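Local coordinates for myosin-4 (Saccharomyces cerevisiae, PDB 3MMI), which carries selected mRNAs such as ASH1 to the yeast bud as an actin-based motor recruited through SHE3, and is represented here by its globular tail, at residues 110-115 with 144-149; 280-285 with 290-295; 172-177 with 225-230. All blocks are in the same frame, centred on the assembly; numbering follows the deposited sequence.

Contact 1 (110-115 with 144-149); sequences RLPAFA and ETLKVF
The methyl carbon CG2 of T145 pushes against two neighbouring residues of the facing helix, P112 and L111. It lies 3.2 Å from P112 CD and equally near P112 CG, so the methyl bears on that side of the pyrrolidine ring, and it is 3.4 Å from L111 CB. These separations are below normal carbon-carbon contact, and the first torsion of T145 (-106°) lies well off a staggered value; the exact place of the methyl is therefore doubtful, although its packing against both residues is not. With the same caution, OG1 of the threonine as modelled is 3.7 Å from L111 CD1, and the two side chains run nearly perpendicular to each other. P112 also reaches past the threonine: its CG sits 3.9 Å from the backbone N of L146. L146 holds its CG trans to the backbone N (chi1 -172°), and its CD1 arrives at P112 CG at 4.2 Å, a looser contact.

The backbones that present these groups belong to two helices of the all-helical globular tail of this class V myosin. Helices 111-119 and 132-168 run antiparallel here, their short segments at 174° with axes 9.0 Å apart, and P112 and L146 are the closest pair of CA atoms. Further out, L111 packs on I55 of helix 53-67 and L146 on L358 near the end of the modelled chain, while F149, one turn on from T145, packs among L105, L108 and A354.

Across the two segments the touching surfaces are almost entirely carbon, and at this point the helices are probably held by burial of apolar groups rather than by directional polar bonds.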
loop_
_atom_site.group_PDB
_atom_site.type_symbol
_atom_site.label_atom_id
_atom_site.label_comp_id
_atom_site.label_asym_id
_atom_site.label_seq_id
_atom_site.Cartn_x
_atom_site.Cartn_y
_atom_site.Cartn_z
ATOM N N ARG A 110 -12.823 -11.311 -1.652
ATOM C CA ARG A 110 -14.250 -11.623 -1.541
ATOM C C ARG A 110 -14.524 -12.592 -0.380
ATOM O O ARG A 110 -15.657 -12.837 -0.073
ATOM C CB ARG A 110 -14.762 -12.238 -2.894
ATOM C CG ARG A 110 -14.942 -11.194 -4.031
ATOM C CD ARG A 110 -14.705 -11.646 -5.445
ATOM N NE ARG A 110 -14.336 -10.487 -6.333
ATOM C CZ ARG A 110 -15.263 -9.739 -6.890
ATOM N NH1 ARG A 110 -16.515 -9.976 -6.606
ATOM N NH2 ARG A 110 -14.975 -8.785 -7.703
ATOM N N LEU A 111 -13.498 -13.217 0.179
ATOM C CA LEU A 111 -13.676 -14.196 1.314
ATOM C C LEU A 111 -14.368 -13.581 2.551
ATOM O O LEU A 111 -15.308 -14.125 3.065
ATOM C CB LEU A 111 -12.341 -14.819 1.720
ATOM C CG LEU A 111 -11.829 -15.995 0.964
ATOM C CD1 LEU A 111 -10.551 -16.450 1.537
ATOM C CD2 LEU A 111 -12.886 -17.099 1.136
ATOM N N PRO A 112 -13.947 -12.392 2.997
ATOM C CA PRO A 112 -14.628 -11.710 4.104
ATOM C C PRO A 112 -16.114 -11.422 3.908
ATOM O O PRO A 112 -16.917 -11.683 4.825
ATOM C CB PRO A 112 -13.848 -10.394 4.207
ATOM C CG PRO A 112 -12.538 -10.722 3.807
ATOM C CD PRO A 112 -12.751 -11.626 2.608
ATOM N N ALA A 113 -16.516 -10.912 2.741
ATOM C CA ALA A 113 -17.958 -10.710 2.494
ATOM C C ALA A 113 -18.735 -12.014 2.292
ATOM O O ALA A 113 -19.930 -12.041 2.609
ATOM C CB ALA A 113 -18.243 -9.732 1.255
ATOM N N PHE A 114 -18.050 -13.085 1.805
ATOM C CA PHE A 114 -18.651 -14.436 1.629
ATOM C C PHE A 114 -19.043 -14.903 3.017
ATOM O O PHE A 114 -20.210 -15.133 3.241
ATOM C CB PHE A 114 -17.655 -15.409 0.976
ATOM C CG PHE A 114 -17.966 -16.872 1.230
ATOM C CD1 PHE A 114 -19.071 -17.477 0.608
ATOM C CD2 PHE A 114 -17.170 -17.631 2.070
ATOM C CE1 PHE A 114 -19.389 -18.825 0.842
ATOM C CE2 PHE A 114 -17.466 -18.995 2.315
ATOM C CZ PHE A 114 -18.577 -19.590 1.698
ATOM N N ALA A 115 -18.084 -14.905 3.972
ATOM C CA ALA A 115 -18.352 -15.255 5.372
ATOM C C ALA A 115 -19.486 -14.456 5.982
ATOM O O ALA A 115 -20.346 -15.016 6.673
ATOM C CB ALA A 115 -17.059 -15.174 6.293
ATOM N N GLU A 144 -10.557 -13.409 10.360
ATOM C CA GLU A 144 -9.279 -14.022 10.075
ATOM C C GLU A 144 -8.870 -14.002 8.599
ATOM O O GLU A 144 -7.722 -13.914 8.267
ATOM C CB GLU A 144 -9.274 -15.452 10.596
ATOM C CG GLU A 144 -9.100 -15.493 12.076
ATOM C CD GLU A 144 -7.671 -15.281 12.453
ATOM O OE1 GLU A 144 -6.795 -16.034 11.887
ATOM O OE2 GLU A 144 -7.460 -14.377 13.302
ATOM N N THR A 145 -9.839 -14.188 7.727
ATOM C CA THR A 145 -9.641 -14.100 6.295
ATOM C C THR A 145 -9.184 -12.625 5.932
ATOM O O THR A 145 -8.235 -12.403 5.186
ATOM C CB THR A 145 -10.992 -14.537 5.714
ATOM O OG1 THR A 145 -10.907 -15.874 5.162
ATOM C CG2 THR A 145 -11.545 -13.622 4.840
ATOM N N LEU A 146 -9.867 -11.645 6.512
ATOM C CA LEU A 146 -9.471 -10.244 6.443
ATOM C C LEU A 146 -8.023 -9.962 6.879
ATOM O O LEU A 146 -7.272 -9.276 6.149
ATOM C CB LEU A 146 -10.440 -9.392 7.213
ATOM C CG LEU A 146 -10.218 -7.897 7.040
ATOM C CD1 LEU A 146 -10.501 -7.541 5.569
ATOM C CD2 LEU A 146 -11.097 -7.102 7.962
ATOM N N LYS A 147 -7.613 -10.533 8.028
ATOM C CA LYS A 147 -6.215 -10.416 8.450
ATOM C C LYS A 147 -5.218 -11.008 7.453
ATOM O O LYS A 147 -4.184 -10.375 7.212
ATOM C CB LYS A 147 -5.919 -10.991 9.856
ATOM C CG LYS A 147 -6.748 -10.395 11.029
ATOM N N VAL A 148 -5.447 -12.217 6.954
ATOM C CA VAL A 148 -4.567 -12.779 5.925
ATOM C C VAL A 148 -4.531 -11.917 4.641
ATOM O O VAL A 148 -3.478 -11.667 4.125
ATOM C CB VAL A 148 -4.914 -14.233 5.540
ATOM C CG1 VAL A 148 -3.988 -14.721 4.480
ATOM C CG2 VAL A 148 -4.788 -15.123 6.768
ATOM N N PHE A 149 -5.697 -11.447 4.199
ATOM C CA PHE A 149 -5.808 -10.539 3.081
ATOM C C PHE A 149 -4.906 -9.308 3.233
ATOM O O PHE A 149 -4.090 -9.043 2.369
ATOM C CB PHE A 149 -7.265 -10.053 2.852
ATOM C CG PHE A 149 -7.380 -9.111 1.649
ATOM C CD1 PHE A 149 -7.442 -9.611 0.334
ATOM C CD2 PHE A 149 -7.281 -7.719 1.838
ATOM C CE1 PHE A 149 -7.473 -8.735 -0.741
ATOM C CE2 PHE A 149 -7.290 -6.837 0.783
ATOM C CZ PHE A 149 -7.407 -7.343 -0.547
#

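Contact 2 (280-285 with 290-295); sequences LKISNL and LLFDFW
N284 OD1 accepts the backbone N-H of E287, capping the N-terminus of helix 285-292 just after the loop from which L280 and I282 reach F292 at the helix's other end. This is a connection between consecutive helices of the DIL domain: an extended loop leaves helix 269-279, and the short helix 285-292 folds back beside it. A second bond, from S283 N to E287 OE1, ties loop and helix start together.

The L280 and F292 side chains approach head-on, and L280 CD1 stops 3.8 Å from F292 CZ, obliquely to the ring. I282 CD1 meets the ring edge near its plane, 4.0 Å from CE2. L291 adds a looser apolar touch through CD1, which is 4.4 Å from L280 CD1. The CB of F292 is directed at the loop, and its chi1 of -61°, with CG trans to the carbonyl carbon, places the ring where CE2 and CZ meet I282 and L280; the ring also meets F288, I277 and I303. Beyond it the chain makes a type II turn from F292 to W295, closed by a weak bond between W295 N and F292 O. After the turn, one face of the W295 indole is met by F292 CD1, 4.0 Å above its plane and nearer the rim than the centre.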
loop_
_atom_site.group_PDB
_atom_site.type_symbol
_atom_site.label_atom_id
_atom_site.label_comp_id
_atom_site.label_asym_id
_atom_site.label_seq_id
_atom_site.Cartn_x
_atom_site.Cartn_y
_atom_site.Cartn_z
ATOM N N LEU A 280 9.364 27.979 2.919
ATOM C CA LEU A 280 9.235 28.956 3.998
ATOM C C LEU A 280 10.438 29.888 4.107
ATOM O O LEU A 280 11.581 29.508 3.881
ATOM C CB LEU A 280 8.853 28.374 5.365
ATOM C CG LEU A 280 7.594 27.468 5.299
ATOM C CD1 LEU A 280 7.404 26.515 6.558
ATOM C CD2 LEU A 280 6.320 28.259 4.951
ATOM N N LYS A 281 10.214 31.142 4.402
ATOM C CA LYS A 281 11.297 32.073 4.666
ATOM C C LYS A 281 11.323 32.283 6.154
ATOM O O LYS A 281 10.693 33.188 6.648
ATOM C CB LYS A 281 11.001 33.417 4.022
ATOM C CE LYS A 281 8.674 36.302 5.292
ATOM N NZ LYS A 281 7.343 35.661 5.370
ATOM N N ILE A 282 11.999 31.435 6.902
ATOM C CA ILE A 282 11.820 31.563 8.388
ATOM C C ILE A 282 13.058 32.240 8.891
ATOM O O ILE A 282 14.187 31.786 8.599
ATOM C CB ILE A 282 11.716 30.250 9.123
ATOM C CG1 ILE A 282 10.619 29.370 8.491
ATOM C CG2 ILE A 282 11.456 30.485 10.613
ATOM C CD1 ILE A 282 11.103 27.899 8.391
ATOM N N SER A 283 12.861 33.329 9.637
ATOM C CA SER A 283 14.015 34.043 10.158
ATOM C C SER A 283 14.145 34.170 11.686
ATOM O O SER A 283 15.105 34.746 12.134
ATOM C CB SER A 283 14.133 35.407 9.487
ATOM O OG SER A 283 13.065 36.245 9.902
ATOM N N ASN A 284 13.237 33.637 12.496
ATOM C CA ASN A 284 13.589 33.599 13.901
ATOM C C ASN A 284 12.932 32.521 14.609
ATOM O O ASN A 284 11.989 31.961 14.082
ATOM C CB ASN A 284 13.399 34.943 14.590
ATOM C CG ASN A 284 12.013 35.545 14.335
ATOM O OD1 ASN A 284 10.983 35.075 14.867
ATOM N ND2 ASN A 284 11.985 36.594 13.515
ATOM N N LEU A 285 13.503 32.164 15.764
ATOM C CA LEU A 285 13.206 30.864 16.341
ATOM C C LEU A 285 11.754 30.952 16.806
ATOM O O LEU A 285 10.994 29.966 16.924
ATOM C CB LEU A 285 14.281 30.447 17.376
ATOM C CG LEU A 285 14.382 30.800 18.858
ATOM C CD1 LEU A 285 13.014 31.108 19.451
ATOM C CD2 LEU A 285 15.085 29.735 19.738
ATOM N N LEU A 290 6.514 28.931 16.368
ATOM C CA LEU A 290 5.112 29.095 15.977
ATOM C C LEU A 290 4.675 28.126 14.903
ATOM O O LEU A 290 3.589 27.532 15.013
ATOM C CB LEU A 290 4.778 30.514 15.549
ATOM C CG LEU A 290 4.431 31.613 16.523
ATOM C CD1 LEU A 290 3.478 32.507 15.733
ATOM C CD2 LEU A 290 3.726 31.081 17.798
ATOM N N LEU A 291 5.575 27.900 13.941
ATOM C CA LEU A 291 5.290 26.926 12.888
ATOM C C LEU A 291 5.397 25.470 13.258
ATOM O O LEU A 291 4.497 24.694 12.860
ATOM C CB LEU A 291 6.050 27.284 11.652
ATOM C CG LEU A 291 5.511 28.560 10.974
ATOM C CD1 LEU A 291 6.436 29.138 9.911
ATOM C CD2 LEU A 291 4.169 28.344 10.287
ATOM N N PHE A 292 6.375 25.063 14.097
ATOM C CA PHE A 292 6.663 23.601 14.262
ATOM C C PHE A 292 6.535 22.975 15.657
ATOM O O PHE A 292 6.612 21.727 15.811
ATOM C CB PHE A 292 8.072 23.378 13.734
ATOM C CG PHE A 292 8.203 23.728 12.278
ATOM C CD1 PHE A 292 7.740 22.819 11.295
ATOM C CD2 PHE A 292 8.776 24.967 11.896
ATOM C CE1 PHE A 292 7.861 23.149 9.908
ATOM C CE2 PHE A 292 8.904 25.313 10.534
ATOM C CZ PHE A 292 8.432 24.409 9.515
ATOM N N ASP A 293 6.397 23.823 16.703
ATOM C CA ASP A 293 6.190 23.246 18.008
ATOM C C ASP A 293 4.843 22.575 17.960
ATOM O O ASP A 293 3.841 23.215 17.589
ATOM C CB ASP A 293 6.185 24.359 19.080
ATOM C CG ASP A 293 7.602 24.770 19.542
ATOM O OD1 ASP A 293 8.640 24.242 19.090
ATOM O OD2 ASP A 293 7.692 25.662 20.389
ATOM N N PHE A 294 4.753 21.346 18.395
ATOM C CA PHE A 294 3.441 20.665 18.476
ATOM C C PHE A 294 2.813 20.568 17.101
ATOM O O PHE A 294 1.596 20.704 16.959
ATOM C CB PHE A 294 2.397 21.343 19.412
ATOM C CG PHE A 294 2.964 22.190 20.500
ATOM C CD1 PHE A 294 3.943 21.706 21.392
ATOM C CD2 PHE A 294 2.500 23.500 20.658
ATOM C CE1 PHE A 294 4.470 22.581 22.446
ATOM C CE2 PHE A 294 3.016 24.350 21.691
ATOM C CZ PHE A 294 4.012 23.886 22.570
ATOM N N TRP A 295 3.673 20.284 16.120
ATOM C CA TRP A 295 3.312 19.995 14.763
ATOM C C TRP A 295 4.026 18.694 14.415
ATOM O O TRP A 295 5.254 18.619 14.365
ATOM C CB TRP A 295 3.779 21.195 13.937
ATOM C CG TRP A 295 3.480 21.150 12.434
ATOM C CD1 TRP A 295 2.429 21.813 11.766
ATOM C CD2 TRP A 295 4.233 20.458 11.391
ATOM N NE1 TRP A 295 2.487 21.553 10.422
ATOM C CE2 TRP A 295 3.572 20.727 10.161
ATOM C CE3 TRP A 295 5.351 19.629 11.389
ATOM C CZ2 TRP A 295 4.053 20.220 8.935
ATOM C CZ3 TRP A 295 5.815 19.160 10.262
ATOM C CH2 TRP A 295 5.177 19.436 9.002
#

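Contact 3 (172-177 with 225-230); sequences DMVLNE and VMLFND
L175 packs against L227 and D230 from the C-terminal side of helix 170-174, a short helix set on the flank of helix 209-234 within the all-helical globular tail. Its CB is directed at that longer helix. CG then comes within 3.7 Å of L227 CD2. From CG the branch CD1 continues the extended line of the side chain (chi2 -178°) and ends at the helix surface, where it lies 3.5 Å from the backbone O of L227 and 3.8 Å from D230 CB. The tip thus touches one residue's carbonyl and the beta carbon of the residue three places later.

L227 CD2 serves two partners. Besides L175 CG it meets V174 CG1 at 3.7 Å, the valine and leucine crossing at about a right angle. V174 has CG1 trans to its backbone N (chi1 170°), which sets that methyl against the leucine. V174 and L175 both also pack on V246 of helix 240-257, while L227 touches I170, so V174 and L175 lie where helices 170-174, 209-234 and 240-257 meet. D230 gives its aliphatic CB to L175 and packs on F171 as well.

Polar bonds hold the chain around L175. L175 O is hydrogen-bonded to Y242 OH, and N176 turns its amide back to D172. N176 ND2 donates to D172 OD1 at 2.6 Å, a short distance for such a bond, with an N-H...O angle of 155°, and the nitrogen approaches from above the carboxylate plane.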
loop_
_atom_site.group_PDB
_atom_site.type_symbol
_atom_site.label_atom_id
_atom_site.label_comp_id
_atom_site.label_asym_id
_atom_site.label_seq_id
_atom_site.Cartn_x
_atom_site.Cartn_y
_atom_site.Cartn_z
ATOM N N ASP A 172 13.695 10.392 -11.023
ATOM C CA ASP A 172 14.137 11.302 -12.093
ATOM C C ASP A 172 13.074 12.172 -12.600
ATOM O O ASP A 172 13.370 13.247 -13.053
ATOM C CB ASP A 172 14.734 10.587 -13.321
ATOM C CG ASP A 172 16.150 10.095 -13.077
ATOM O OD1 ASP A 172 16.857 10.730 -12.285
ATOM O OD2 ASP A 172 16.551 9.043 -13.665
ATOM N N MET A 173 11.843 11.726 -12.505
ATOM C CA MET A 173 10.671 12.511 -12.943
ATOM C C MET A 173 10.393 13.637 -11.954
ATOM O O MET A 173 9.959 14.679 -12.331
ATOM C CB MET A 173 9.485 11.518 -12.997
ATOM C CG MET A 173 8.421 11.817 -13.988
ATOM S SD MET A 173 7.061 10.698 -13.930
ATOM C CE MET A 173 7.631 9.337 -12.924
ATOM N N VAL A 174 10.607 13.396 -10.643
ATOM C CA VAL A 174 9.989 14.268 -9.626
ATOM C C VAL A 174 11.023 15.024 -8.892
ATOM O O VAL A 174 10.849 16.233 -8.750
ATOM C CB VAL A 174 9.081 13.506 -8.598
ATOM C CG1 VAL A 174 8.690 14.436 -7.438
ATOM C CG2 VAL A 174 7.948 12.832 -9.238
ATOM N N LEU A 175 12.092 14.374 -8.434
ATOM C CA LEU A 175 13.042 14.948 -7.474
ATOM C C LEU A 175 14.393 15.430 -8.038
ATOM O O LEU A 175 15.130 16.187 -7.328
ATOM C CB LEU A 175 13.344 13.860 -6.431
ATOM C CG LEU A 175 12.197 13.484 -5.527
ATOM C CD1 LEU A 175 12.653 12.452 -4.538
ATOM C CD2 LEU A 175 11.680 14.864 -4.825
ATOM N N ASN A 176 14.771 14.895 -9.217
ATOM C CA ASN A 176 16.156 15.049 -9.790
ATOM C C ASN A 176 16.325 16.425 -10.358
ATOM O O ASN A 176 15.810 16.722 -11.421
ATOM C CB ASN A 176 16.400 14.036 -10.922
ATOM C CG ASN A 176 17.867 13.987 -11.376
ATOM O OD1 ASN A 176 18.667 14.873 -11.074
ATOM N ND2 ASN A 176 18.204 12.932 -12.101
ATOM N N GLU A 177 17.011 17.301 -9.630
ATOM C CA GLU A 177 17.040 18.701 -10.079
ATOM C C GLU A 177 17.782 18.836 -11.386
ATOM O O GLU A 177 17.434 19.730 -12.182
ATOM C CB GLU A 177 17.612 19.649 -9.017
ATOM C CG GLU A 177 19.042 19.334 -8.549
ATOM C CD GLU A 177 20.074 20.241 -9.239
ATOM O OE1 GLU A 177 19.631 21.245 -9.822
ATOM O OE2 GLU A 177 21.298 19.928 -9.206
ATOM N N VAL A 225 6.476 7.705 0.838
ATOM C CA VAL A 225 7.640 7.045 1.524
ATOM C C VAL A 225 8.868 7.148 0.671
ATOM O O VAL A 225 9.870 7.718 1.027
ATOM C CB VAL A 225 7.257 5.551 1.805
ATOM C CG1 VAL A 225 8.520 4.780 2.263
ATOM C CG2 VAL A 225 6.155 5.555 2.839
ATOM N N MET A 226 8.719 6.699 -0.572
ATOM C CA MET A 226 9.880 6.643 -1.509
ATOM C C MET A 226 10.379 8.033 -1.841
ATOM O O MET A 226 11.575 8.344 -1.910
ATOM C CB MET A 226 9.411 5.970 -2.762
ATOM C CG MET A 226 10.486 5.785 -3.758
ATOM S SD MET A 226 9.806 5.938 -5.394
ATOM C CE MET A 226 10.597 7.455 -5.879
ATOM N N LEU A 227 9.426 8.932 -2.027
ATOM C CA LEU A 227 9.815 10.270 -2.418
ATOM C C LEU A 227 10.451 11.020 -1.255
ATOM O O LEU A 227 11.480 11.641 -1.379
ATOM C CB LEU A 227 8.651 11.089 -2.956
ATOM C CG LEU A 227 8.215 10.807 -4.407
ATOM C CD1 LEU A 227 6.897 11.483 -4.645
ATOM C CD2 LEU A 227 9.170 11.302 -5.441
ATOM N N PHE A 228 9.818 10.942 -0.094
ATOM C CA PHE A 228 10.411 11.582 1.085
ATOM C C PHE A 228 11.833 10.949 1.388
ATOM O O PHE A 228 12.726 11.720 1.659
ATOM C CB PHE A 228 9.565 11.388 2.323
ATOM C CG PHE A 228 10.134 12.017 3.509
ATOM C CD1 PHE A 228 10.018 13.415 3.679
ATOM C CD2 PHE A 228 10.834 11.252 4.453
ATOM C CE1 PHE A 228 10.584 14.006 4.734
ATOM C CE2 PHE A 228 11.341 11.821 5.573
ATOM C CZ PHE A 228 11.237 13.192 5.781
ATOM N N ASN A 229 11.963 9.627 1.417
ATOM C CA ASN A 229 13.239 8.949 1.753
ATOM C C ASN A 229 14.312 9.378 0.737
ATOM O O ASN A 229 15.446 9.716 1.090
ATOM C CB ASN A 229 13.018 7.430 1.760
ATOM C CG ASN A 229 12.243 6.971 2.978
ATOM O OD1 ASN A 229 11.935 7.757 3.840
ATOM N ND2 ASN A 229 11.954 5.650 3.064
ATOM N N ASP A 230 13.939 9.426 -0.547
ATOM C CA ASP A 230 14.914 9.871 -1.570
ATOM C C ASP A 230 15.219 11.314 -1.501
ATOM O O ASP A 230 16.344 11.771 -1.868
ATOM C CB ASP A 230 14.452 9.552 -2.979
ATOM C CG ASP A 230 14.496 8.062 -3.297
ATOM O OD1 ASP A 230 15.060 7.272 -2.493
ATOM O OD2 ASP A 230 13.862 7.668 -4.339
#

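The three contacts are separate packing sites of one helical tail. Contact 1 lies on the opposite side of the chain's centre from the other two: its centre is 46 Å from that of contact 2 and 36 Å from that of contact 3. Contacts 2 and 3 share a side, with centres 24 Å apart and nearest atoms about 9 Å apart, yet they do not touch. Helix 132-168 of contact 1 is followed directly in sequence by helix 170-174 of contact 3. Contacts 1 and 3 are buried, whereas contact 2 is at the surface and joins segments only a few residues apart in sequence.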